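Local coordinates for putative alpha-L-fucosidase (Bacteroides thetaiotaomicron, PDB 3EYP), which probably acts as an alpha-L-fucosidase of glycoside hydrolase family 29, cleaving alpha-L-fucose from its substrates, at residues L278-C283 / I424-P429; E377-M382 / V453-P458; K395-Y400 / E412-Q417. One frame throughout, in Å; residues are numbered along the deposited sequence.

Interaction 1. Residues L278-C283 / I424-P429; sequences LWDIYC and IVRLAP
This contact joins two domains. Helix 275-283 belongs to the TIM-barrel-type fucosidase domain, and strand 423-432 belongs to the C-terminal F5/8 type C beta domain. The tight part is buried and mostly apolar. Cys283 points toward the strand, and its SG lies 3.9 Å from CG2 of Ile424. The CD1 branch of the same isoleucine comes within 3.8 Å of Tyr282 CE2, and the two side chains cross at about a right angle. Phe323 of helix 306-323 also packs on Ile424. The side nearer solvent is polar: there partly exposed Arg426 reaches across to partly exposed Asp280. Its chain is extended at first and then bends at chi3 (-77°). The guanidinium therefore comes to the Trp279 ring tip to tip, with the two planes 79° apart. Arg426 CZ sits over the face of the five-membered ring of Trp279, 4.8 Å from its centroid, a cation-pi contact. NE1 of that indole is held by Gln456 OE1. Cys283 also covers one guanidinium face, with SG 3.7 Å from Arg426 NE. Between the backbones a water bridges the domains, 2.6 Å from Cys283 O and 2.7 Å from Ile424 O. A salt bridge fixes the rotation of the guanidinium: Arg426 NH1 donates in its own plane to the anti lone pair of Asp280 OD1, 2.7 Å away and nearly straight at 173°.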
loop_
_atom_site.group_PDB
_atom_site.type_symbol
_atom_site.label_atom_id
_atom_site.label_comp_id
_atom_site.label_asym_id
_atom_site.label_seq_id
_atom_site.Cartn_x
_atom_site.Cartn_y
_atom_site.Cartn_z
ATOM N N LEU A 278 -13.476 6.220 0.852
ATOM C CA LEU A 278 -12.436 5.201 1.069
ATOM C C LEU A 278 -12.475 4.095 -0.002
ATOM O O LEU A 278 -11.471 3.535 -0.391
ATOM C CB LEU A 278 -12.571 4.601 2.483
ATOM C CG LEU A 278 -12.206 5.619 3.592
ATOM C CD1 LEU A 278 -12.635 5.019 4.949
ATOM C CD2 LEU A 278 -10.658 6.015 3.527
ATOM N N TRP A 279 -13.689 3.817 -0.462
ATOM C CA TRP A 279 -13.898 2.862 -1.534
ATOM C C TRP A 279 -13.253 3.402 -2.807
ATOM O O TRP A 279 -12.589 2.689 -3.536
ATOM C CB TRP A 279 -15.410 2.600 -1.731
ATOM C CG TRP A 279 -15.808 1.855 -2.956
ATOM C CD1 TRP A 279 -16.780 2.226 -3.845
ATOM C CD2 TRP A 279 -15.308 0.597 -3.408
ATOM N NE1 TRP A 279 -16.911 1.269 -4.830
ATOM C CE2 TRP A 279 -16.035 0.248 -4.564
ATOM C CE3 TRP A 279 -14.338 -0.298 -2.923
ATOM C CZ2 TRP A 279 -15.791 -0.918 -5.269
ATOM C CZ3 TRP A 279 -14.089 -1.451 -3.627
ATOM C CH2 TRP A 279 -14.830 -1.764 -4.789
ATOM N N ASP A 280 -13.422 4.693 -3.030
ATOM C CA ASP A 280 -12.815 5.349 -4.175
ATOM C C ASP A 280 -11.298 5.196 -4.087
ATOM O O ASP A 280 -10.613 4.818 -5.011
ATOM C CB ASP A 280 -13.106 6.847 -4.184
ATOM C CG ASP A 280 -14.514 7.171 -4.595
ATOM O OD1 ASP A 280 -15.214 6.248 -5.048
ATOM O OD2 ASP A 280 -14.898 8.372 -4.530
ATOM N N ILE A 281 -10.802 5.541 -2.927
ATOM C CA ILE A 281 -9.366 5.432 -2.665
ATOM C C ILE A 281 -8.826 4.024 -2.818
ATOM O O ILE A 281 -7.791 3.790 -3.477
ATOM C CB ILE A 281 -9.001 6.017 -1.264
ATOM C CG1 ILE A 281 -9.145 7.531 -1.318
ATOM C CG2 ILE A 281 -7.596 5.639 -0.855
ATOM C CD1 ILE A 281 -9.127 8.245 0.097
ATOM N N TYR A 282 -9.547 3.079 -2.244
ATOM C CA TYR A 282 -9.208 1.667 -2.375
ATOM C C TYR A 282 -9.043 1.342 -3.887
ATOM O O TYR A 282 -8.098 0.671 -4.339
ATOM C CB TYR A 282 -10.307 0.775 -1.750
ATOM C CG TYR A 282 -10.017 -0.724 -1.842
ATOM C CD1 TYR A 282 -9.242 -1.378 -0.880
ATOM C CD2 TYR A 282 -10.500 -1.477 -2.915
ATOM C CE1 TYR A 282 -8.948 -2.737 -1.000
ATOM C CE2 TYR A 282 -10.220 -2.830 -3.044
ATOM C CZ TYR A 282 -9.455 -3.453 -2.088
ATOM O OH TYR A 282 -9.223 -4.792 -2.174
ATOM N N CYS A 283 -9.983 1.840 -4.675
ATOM C CA CYS A 283 -10.005 1.485 -6.118
ATOM C C CYS A 283 -8.888 2.148 -6.903
ATOM O O CYS A 283 -8.388 1.628 -7.915
ATOM C CB CYS A 283 -11.378 1.797 -6.728
ATOM S SG CYS A 283 -12.677 0.605 -6.243
ATOM N N ILE A 424 -8.934 -2.723 -10.858
ATOM C CA ILE A 424 -10.408 -2.691 -10.725
ATOM C C ILE A 424 -10.970 -1.629 -11.614
ATOM O O ILE A 424 -10.390 -0.547 -11.754
ATOM C CB ILE A 424 -10.821 -2.376 -9.249
ATOM C CG1 ILE A 424 -10.370 -3.524 -8.306
ATOM C CG2 ILE A 424 -12.357 -2.025 -9.147
ATOM C CD1 ILE A 424 -10.433 -3.171 -6.805
ATOM N N VAL A 425 -12.103 -1.924 -12.219
ATOM C CA VAL A 425 -12.835 -0.911 -12.963
ATOM C C VAL A 425 -14.263 -0.871 -12.443
ATOM O O VAL A 425 -14.869 -1.910 -12.164
ATOM C CB VAL A 425 -12.805 -1.178 -14.499
ATOM C CG1 VAL A 425 -13.890 -0.317 -15.206
ATOM C CG2 VAL A 425 -11.395 -0.861 -15.040
ATOM N N ARG A 426 -14.736 0.336 -12.208
ATOM C CA ARG A 426 -16.121 0.558 -11.861
ATOM C C ARG A 426 -16.806 1.225 -13.058
ATOM O O ARG A 426 -16.197 2.021 -13.793
ATOM C CB ARG A 426 -16.257 1.457 -10.629
ATOM C CG ARG A 426 -15.738 0.866 -9.338
ATOM C CD ARG A 426 -15.863 1.856 -8.262
ATOM N NE ARG A 426 -14.784 2.809 -8.424
ATOM C CZ ARG A 426 -14.595 3.847 -7.631
ATOM N NH1 ARG A 426 -15.424 4.029 -6.606
ATOM N NH2 ARG A 426 -13.559 4.659 -7.849
ATOM N N LEU A 427 -18.071 0.892 -13.220
ATOM C CA LEU A 427 -18.789 1.175 -14.461
ATOM C C LEU A 427 -20.256 1.278 -14.198
ATOM O O LEU A 427 -20.777 0.639 -13.286
ATOM C CB LEU A 427 -18.550 0.042 -15.475
ATOM C CG LEU A 427 -18.844 -1.422 -15.065
ATOM C CD1 LEU A 427 -19.921 -2.069 -15.986
ATOM C CD2 LEU A 427 -17.590 -2.271 -15.007
ATOM N N ALA A 428 -20.904 2.125 -14.994
ATOM C CA ALA A 428 -22.363 2.188 -14.999
ATOM C C ALA A 428 -22.893 0.769 -15.243
ATOM O O ALA A 428 -22.396 0.053 -16.125
ATOM C CB ALA A 428 -22.888 3.208 -16.046
ATOM N N PRO A 429 -23.865 0.340 -14.416
ATOM C CA PRO A 429 -24.379 -0.993 -14.419
ATOM C C PRO A 429 -24.788 -1.395 -15.810
ATOM O O PRO A 429 -25.349 -0.595 -16.560
ATOM C CB PRO A 429 -25.603 -0.905 -13.511
ATOM C CG PRO A 429 -25.381 0.244 -12.642
ATOM C CD PRO A 429 -24.633 1.217 -13.519
HETATM O O HOH W 1 -9.681 1.507 -10.159
#

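Interaction 2. Residues E377-M382 / V453-P458; sequences EFDCLM and VYKQSP
Two bonds grip NZ of Lys455. One is a salt bridge to Asp379 OD2 at 2.7 Å, met from above the carboxylate plane. The other runs to Gln456 O, also at 2.7 Å and on a carbonyl lone pair. Bends at chi2 and chi4 fold the lysine chain back to reach both. The other carboxylate oxygen, Asp379 OD1, takes the backbone N-H of Gln456 on its syn lone pair at 2.7 Å. Gln456 NE2 then donates to Asp379 O at 2.8 Å. An alanine in place of Asp379 would remove both carboxylate bonds and would probably loosen the chain at Lys455 and Gln456. Apolar groups flank this network. Val453 CB sits over one face of the Phe378 ring, 3.9 Å from its centroid, a CH-pi contact. Met382 CB touches Tyr454 CE2 at 3.7 Å, and Phe323 meets the tyrosine ring edge-to-face. The backbone is joined by Asp379 N to Tyr454 O and by Tyr454 N to Cys380 O. Asp379 and Cys380 thus both face Tyr454, a classic beta bulge at a corner in an antiparallel sheet of the F5/8 type C domain.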
loop_
_atom_site.group_PDB
_atom_site.type_symbol
_atom_site.label_atom_id
_atom_site.label_comp_id
_atom_site.label_asym_id
_atom_site.label_seq_id
_atom_site.Cartn_x
_atom_site.Cartn_y
_atom_site.Cartn_z
ATOM N N GLU A 377 -26.350 -8.838 -14.139
ATOM C CA GLU A 377 -26.166 -7.388 -13.982
ATOM C C GLU A 377 -24.888 -7.097 -13.164
ATOM O O GLU A 377 -24.693 -7.600 -12.046
ATOM C CB GLU A 377 -27.362 -6.736 -13.310
ATOM C CG GLU A 377 -27.362 -5.245 -13.443
ATOM C CD GLU A 377 -28.382 -4.540 -12.533
ATOM O OE1 GLU A 377 -28.889 -5.163 -11.565
ATOM O OE2 GLU A 377 -28.654 -3.346 -12.800
ATOM N N PHE A 378 -24.009 -6.301 -13.754
ATOM C CA PHE A 378 -22.755 -5.909 -13.048
ATOM C C PHE A 378 -22.360 -4.458 -13.264
ATOM O O PHE A 378 -22.706 -3.832 -14.255
ATOM C CB PHE A 378 -21.598 -6.868 -13.375
ATOM C CG PHE A 378 -21.123 -6.797 -14.816
ATOM C CD1 PHE A 378 -20.034 -6.023 -15.161
ATOM C CD2 PHE A 378 -21.771 -7.525 -15.808
ATOM C CE1 PHE A 378 -19.595 -5.950 -16.490
ATOM C CE2 PHE A 378 -21.355 -7.459 -17.131
ATOM C CZ PHE A 378 -20.262 -6.667 -17.480
ATOM N N ASP A 379 -21.566 -3.967 -12.317
ATOM C CA ASP A 379 -21.112 -2.583 -12.311
ATOM C C ASP A 379 -19.653 -2.407 -11.805
ATOM O O ASP A 379 -19.251 -1.345 -11.394
ATOM C CB ASP A 379 -22.072 -1.723 -11.468
ATOM C CG ASP A 379 -22.141 -2.140 -9.989
ATOM O OD1 ASP A 379 -21.412 -3.069 -9.554
ATOM O OD2 ASP A 379 -22.968 -1.535 -9.236
ATOM N N CYS A 380 -18.908 -3.491 -11.847
ATOM C CA CYS A 380 -17.511 -3.541 -11.381
ATOM C C CYS A 380 -16.857 -4.767 -11.999
ATOM O O CYS A 380 -17.513 -5.761 -12.210
ATOM C CB CYS A 380 -17.486 -3.662 -9.830
ATOM S SG CYS A 380 -15.842 -3.537 -9.119
ATOM N N LEU A 381 -15.580 -4.657 -12.321
ATOM C CA LEU A 381 -14.780 -5.780 -12.773
ATOM C C LEU A 381 -13.337 -5.623 -12.300
ATOM O O LEU A 381 -12.887 -4.524 -11.917
ATOM C CB LEU A 381 -14.811 -5.994 -14.294
ATOM C CG LEU A 381 -14.355 -4.838 -15.189
ATOM C CD1 LEU A 381 -12.812 -4.824 -15.333
ATOM C CD2 LEU A 381 -15.071 -4.840 -16.546
ATOM N N MET A 382 -12.668 -6.769 -12.298
ATOM C CA MET A 382 -11.300 -6.903 -11.762
ATOM C C MET A 382 -10.511 -7.943 -12.546
ATOM O O MET A 382 -11.035 -8.969 -13.010
ATOM C CB MET A 382 -11.364 -7.354 -10.301
ATOM C CG MET A 382 -9.989 -7.518 -9.566
ATOM S SD MET A 382 -10.243 -7.619 -7.715
ATOM C CE MET A 382 -10.782 -9.282 -7.578
ATOM N N VAL A 453 -16.420 -10.187 -12.951
ATOM C CA VAL A 453 -17.309 -9.042 -12.886
ATOM C C VAL A 453 -18.178 -9.229 -11.656
ATOM O O VAL A 453 -18.429 -10.352 -11.152
ATOM C CB VAL A 453 -18.121 -8.885 -14.133
ATOM C CG1 VAL A 453 -17.198 -8.868 -15.380
ATOM C CG2 VAL A 453 -19.218 -10.023 -14.206
ATOM N N TYR A 454 -18.632 -8.107 -11.170
ATOM C CA TYR A 454 -19.219 -8.082 -9.841
ATOM C C TYR A 454 -20.272 -6.997 -9.706
ATOM O O TYR A 454 -20.407 -6.067 -10.522
ATOM C CB TYR A 454 -18.116 -7.865 -8.787
ATOM C CG TYR A 454 -16.849 -8.710 -8.987
ATOM C CD1 TYR A 454 -16.710 -9.930 -8.343
ATOM C CD2 TYR A 454 -15.806 -8.278 -9.804
ATOM C CE1 TYR A 454 -15.585 -10.746 -8.518
ATOM C CE2 TYR A 454 -14.670 -9.077 -10.011
ATOM C CZ TYR A 454 -14.560 -10.315 -9.357
ATOM O OH TYR A 454 -13.453 -11.114 -9.506
ATOM N N LYS A 455 -21.024 -7.129 -8.629
ATOM C CA LYS A 455 -22.002 -6.134 -8.310
ATOM C C LYS A 455 -21.569 -5.474 -6.979
ATOM O O LYS A 455 -21.350 -6.147 -5.959
ATOM C CB LYS A 455 -23.406 -6.771 -8.227
ATOM C CG LYS A 455 -24.508 -5.818 -7.818
ATOM C CD LYS A 455 -24.720 -4.653 -8.709
ATOM C CE LYS A 455 -25.385 -3.481 -7.928
ATOM N NZ LYS A 455 -24.379 -2.551 -7.176
ATOM N N GLN A 456 -21.413 -4.162 -7.036
ATOM C CA GLN A 456 -20.865 -3.409 -5.895
ATOM C C GLN A 456 -21.840 -3.485 -4.739
ATOM O O GLN A 456 -23.042 -3.396 -4.937
ATOM C CB GLN A 456 -20.591 -1.950 -6.242
ATOM C CG GLN A 456 -19.433 -1.739 -7.142
ATOM C CD GLN A 456 -19.273 -0.328 -7.541
ATOM O OE1 GLN A 456 -19.081 0.549 -6.679
ATOM N NE2 GLN A 456 -19.327 -0.058 -8.860
ATOM N N SER A 457 -21.285 -3.630 -3.546
ATOM C CA SER A 457 -22.062 -3.768 -2.304
ATOM C C SER A 457 -22.959 -2.582 -2.069
ATOM O O SER A 457 -22.624 -1.444 -2.399
ATOM C CB SER A 457 -21.155 -3.989 -1.061
ATOM O OG SER A 457 -21.865 -3.796 0.158
ATOM N N PRO A 458 -24.122 -2.838 -1.468
ATOM C CA PRO A 458 -24.954 -1.705 -1.097
ATOM C C PRO A 458 -24.290 -0.802 -0.084
ATOM O O PRO A 458 -24.621 0.355 0.054
ATOM C CB PRO A 458 -26.170 -2.383 -0.476
ATOM C CG PRO A 458 -26.197 -3.696 -1.125
ATOM C CD PRO A 458 -24.809 -4.113 -1.265
#

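Interaction 3. Residues K395-Y400 / E412-Q417; sequences KWSVEY and EATDKQ
Asp415 has a left-handed backbone conformation (phi 56°, psi 44°), unusual for a residue other than glycine. Asp415 and Lys416 both face Trp396, which makes a G1 beta bulge. The pairing of Trp396 with Lys416 is antiparallel and rests on a single bridge. Trp396 N donates to Lys416 O, and Lys416 N returns the bond to Trp396 O at 2.8 Å. Beyond the bulge, Val398 N donates to Ala413 O at 2.9 Å, nearly along the C=O axis. So a loop with no regular strand is still held along strand 393-401 of the F5/8 type C domain.

The Trp396 ring does most of the side-chain work. Its CG takes the crowded position between the backbone N and the carbonyl carbon (chi1 59°), which swings the indole toward the loop. Lys416 CB lies over one face, 3.6 Å from the centroid of the five-membered ring, a CH-pi contact. Gln417 O lies at the ring edge, in its plane. The indole NE1 is bonded to Ala418 O, just past the segment. The Lys416 chain then bends at chi2 and chi3 and leaves the contact, and its NZ forms a salt bridge with Asp218.

Ser397 OG accepts the N-H of Asp415 at 3.0 Å in a nearly straight bond. It is also bonded to Gln440 OE1, so two partners fix its position. Lys395 is fully extended and lies alongside Asp415, pointing the same way. Their salt bridge is long, with Lys395 NZ 4.0 Å from Asp415 OD1. Buried Val398 and Ala413 touch through their CB atoms. A water lies 2.6 Å from Val398 O and 2.7 Å from Thr414 OG1 and joins them. The chemistry suggests that backbone bonds and the serine probably set the loop's position, while the long ion pair is likely to add little.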
loop_
_atom_site.group_PDB
_atom_site.type_symbol
_atom_site.label_atom_id
_atom_site.label_comp_id
_atom_site.label_asym_id
_atom_site.label_seq_id
_atom_site.Cartn_x
_atom_site.Cartn_y
_atom_site.Cartn_z
ATOM N N LYS A 395 -2.343 -3.636 -23.171
ATOM C CA LYS A 395 -3.601 -3.017 -23.588
ATOM C C LYS A 395 -4.701 -4.040 -23.491
ATOM O O LYS A 395 -4.497 -5.204 -23.858
ATOM C CB LYS A 395 -3.429 -2.452 -25.021
ATOM C CG LYS A 395 -4.618 -1.719 -25.547
ATOM C CD LYS A 395 -4.326 -1.187 -26.950
ATOM C CE LYS A 395 -5.612 -0.686 -27.612
ATOM N NZ LYS A 395 -5.402 -0.575 -29.115
ATOM N N TRP A 396 -5.811 -3.636 -22.907
ATOM C CA TRP A 396 -6.962 -4.506 -22.722
ATOM C C TRP A 396 -8.285 -3.772 -22.637
ATOM O O TRP A 396 -8.378 -2.576 -22.225
ATOM C CB TRP A 396 -6.798 -5.428 -21.498
ATOM C CG TRP A 396 -6.597 -4.708 -20.182
ATOM C CD1 TRP A 396 -5.447 -4.172 -19.717
ATOM C CD2 TRP A 396 -7.576 -4.483 -19.179
ATOM N NE1 TRP A 396 -5.644 -3.626 -18.472
ATOM C CE2 TRP A 396 -6.957 -3.787 -18.137
ATOM C CE3 TRP A 396 -8.933 -4.784 -19.071
ATOM C CZ2 TRP A 396 -7.646 -3.391 -16.981
ATOM C CZ3 TRP A 396 -9.607 -4.383 -17.939
ATOM C CH2 TRP A 396 -8.957 -3.705 -16.910
ATOM N N SER A 397 -9.306 -4.493 -23.066
ATOM C CA SER A 397 -10.690 -3.976 -23.036
ATOM C C SER A 397 -11.661 -5.070 -22.665
ATOM O O SER A 397 -11.377 -6.243 -22.794
ATOM C CB SER A 397 -11.116 -3.401 -24.363
ATOM O OG SER A 397 -10.155 -2.537 -24.881
ATOM N N VAL A 398 -12.802 -4.633 -22.176
ATOM C CA VAL A 398 -13.903 -5.516 -21.869
ATOM C C VAL A 398 -15.194 -4.990 -22.534
ATOM O O VAL A 398 -15.504 -3.803 -22.546
ATOM C CB VAL A 398 -14.068 -5.741 -20.305
ATOM C CG1 VAL A 398 -15.196 -6.761 -20.000
ATOM C CG2 VAL A 398 -12.724 -6.199 -19.637
ATOM N N GLU A 399 -15.888 -5.942 -23.135
ATOM C CA GLU A 399 -17.168 -5.743 -23.804
ATOM C C GLU A 399 -18.202 -6.752 -23.361
ATOM O O GLU A 399 -17.930 -7.737 -22.684
ATOM C CB GLU A 399 -16.972 -5.863 -25.318
ATOM C CG GLU A 399 -15.881 -4.945 -25.824
ATOM C CD GLU A 399 -15.468 -5.256 -27.255
ATOM O OE1 GLU A 399 -15.588 -6.441 -27.670
ATOM O OE2 GLU A 399 -15.024 -4.319 -27.955
ATOM N N TYR A 400 -19.411 -6.481 -23.776
ATOM C CA TYR A 400 -20.546 -7.299 -23.398
ATOM C C TYR A 400 -21.607 -7.268 -24.502
ATOM O O TYR A 400 -21.621 -6.401 -25.387
ATOM C CB TYR A 400 -21.155 -6.822 -22.053
ATOM C CG TYR A 400 -21.877 -5.496 -22.161
ATOM C CD1 TYR A 400 -23.246 -5.447 -22.316
ATOM C CD2 TYR A 400 -21.186 -4.299 -22.145
ATOM C CE1 TYR A 400 -23.907 -4.240 -22.443
ATOM C CE2 TYR A 400 -21.838 -3.090 -22.266
ATOM C CZ TYR A 400 -23.201 -3.076 -22.418
ATOM O OH TYR A 400 -23.887 -1.897 -22.564
ATOM N N GLU A 412 -15.571 2.631 -19.493
ATOM C CA GLU A 412 -14.555 2.745 -18.433
ATOM C C GLU A 412 -13.502 1.633 -18.545
ATOM O O GLU A 412 -12.470 1.620 -17.847
ATOM C CB GLU A 412 -15.235 2.727 -17.019
ATOM C CG GLU A 412 -16.403 3.759 -16.760
ATOM C CD GLU A 412 -17.790 3.222 -17.185
ATOM O OE1 GLU A 412 -17.826 2.355 -18.066
ATOM O OE2 GLU A 412 -18.863 3.662 -16.652
ATOM N N ALA A 413 -13.773 0.692 -19.436
ATOM C CA ALA A 413 -12.923 -0.486 -19.618
ATOM C C ALA A 413 -12.536 -0.711 -21.055
ATOM O O ALA A 413 -12.553 -1.837 -21.533
ATOM C CB ALA A 413 -13.607 -1.767 -19.049
ATOM N N THR A 414 -12.180 0.391 -21.698
ATOM C CA THR A 414 -11.691 0.430 -23.072
ATOM C C THR A 414 -10.264 0.961 -23.210
ATOM O O THR A 414 -9.917 2.044 -22.780
ATOM C CB THR A 414 -12.616 1.301 -23.891
ATOM O OG1 THR A 414 -13.965 0.856 -23.714
ATOM C CG2 THR A 414 -12.224 1.275 -25.395
ATOM N N ASP A 415 -9.439 0.126 -23.824
ATOM C CA ASP A 415 -8.062 0.459 -24.125
ATOM C C ASP A 415 -7.341 0.855 -22.848
ATOM O O ASP A 415 -6.577 1.839 -22.811
ATOM C CB ASP A 415 -8.047 1.594 -25.163
ATOM C CG ASP A 415 -8.649 1.167 -26.525
ATOM O OD1 ASP A 415 -8.598 -0.048 -26.853
ATOM O OD2 ASP A 415 -9.197 2.056 -27.224
ATOM N N LYS A 416 -7.597 0.045 -21.813
ATOM C CA LYS A 416 -6.859 0.098 -20.559
ATOM C C LYS A 416 -5.453 -0.398 -20.805
ATOM O O LYS A 416 -5.175 -1.074 -21.772
ATOM C CB LYS A 416 -7.543 -0.697 -19.459
ATOM C CG LYS A 416 -8.955 -0.232 -19.124
ATOM C CD LYS A 416 -9.032 1.216 -18.991
ATOM C CE LYS A 416 -8.534 1.713 -17.658
ATOM N NZ LYS A 416 -8.347 3.220 -17.699
ATOM N N GLN A 417 -4.530 0.018 -19.955
ATOM C CA GLN A 417 -3.127 -0.338 -20.182
ATOM C C GLN A 417 -2.542 -1.382 -19.226
ATOM O O GLN A 417 -2.379 -2.546 -19.607
ATOM C CB GLN A 417 -2.289 0.903 -20.178
ATOM C CG GLN A 417 -2.561 1.830 -21.313
ATOM C CD GLN A 417 -1.652 3.038 -21.222
ATOM O OE1 GLN A 417 -0.421 2.932 -21.260
ATOM N NE2 GLN A 417 -2.239 4.170 -21.086
HETATM O O HOH W 2 -14.949 -1.666 -23.990
#

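Overall arrangement
Helix 275-283 lies late in the barrel-type domain; after strand 291-295 and helix 306-323 the chain enters the beta domain. Interaction 1 brings strand 423-432 back onto helix 275-283 and closes a loop of about 140 residues. Interaction 2 starts inside this loop, at 377-382, and ends beyond it at 453-458, so the two cross. Interaction 3 is local. It lies within both loops and holds 412-417 against strand 393-401. Interactions 1 and 2 share a sheet, where Val425 N meets Leu381 O. Leu381 in turn packs on Val398, Trp396 and Ala413 of interaction 3. Glu412 OE2 links interaction 3 to Ala428 N. Together they tie both sheets of the beta domain to each other and to the barrel.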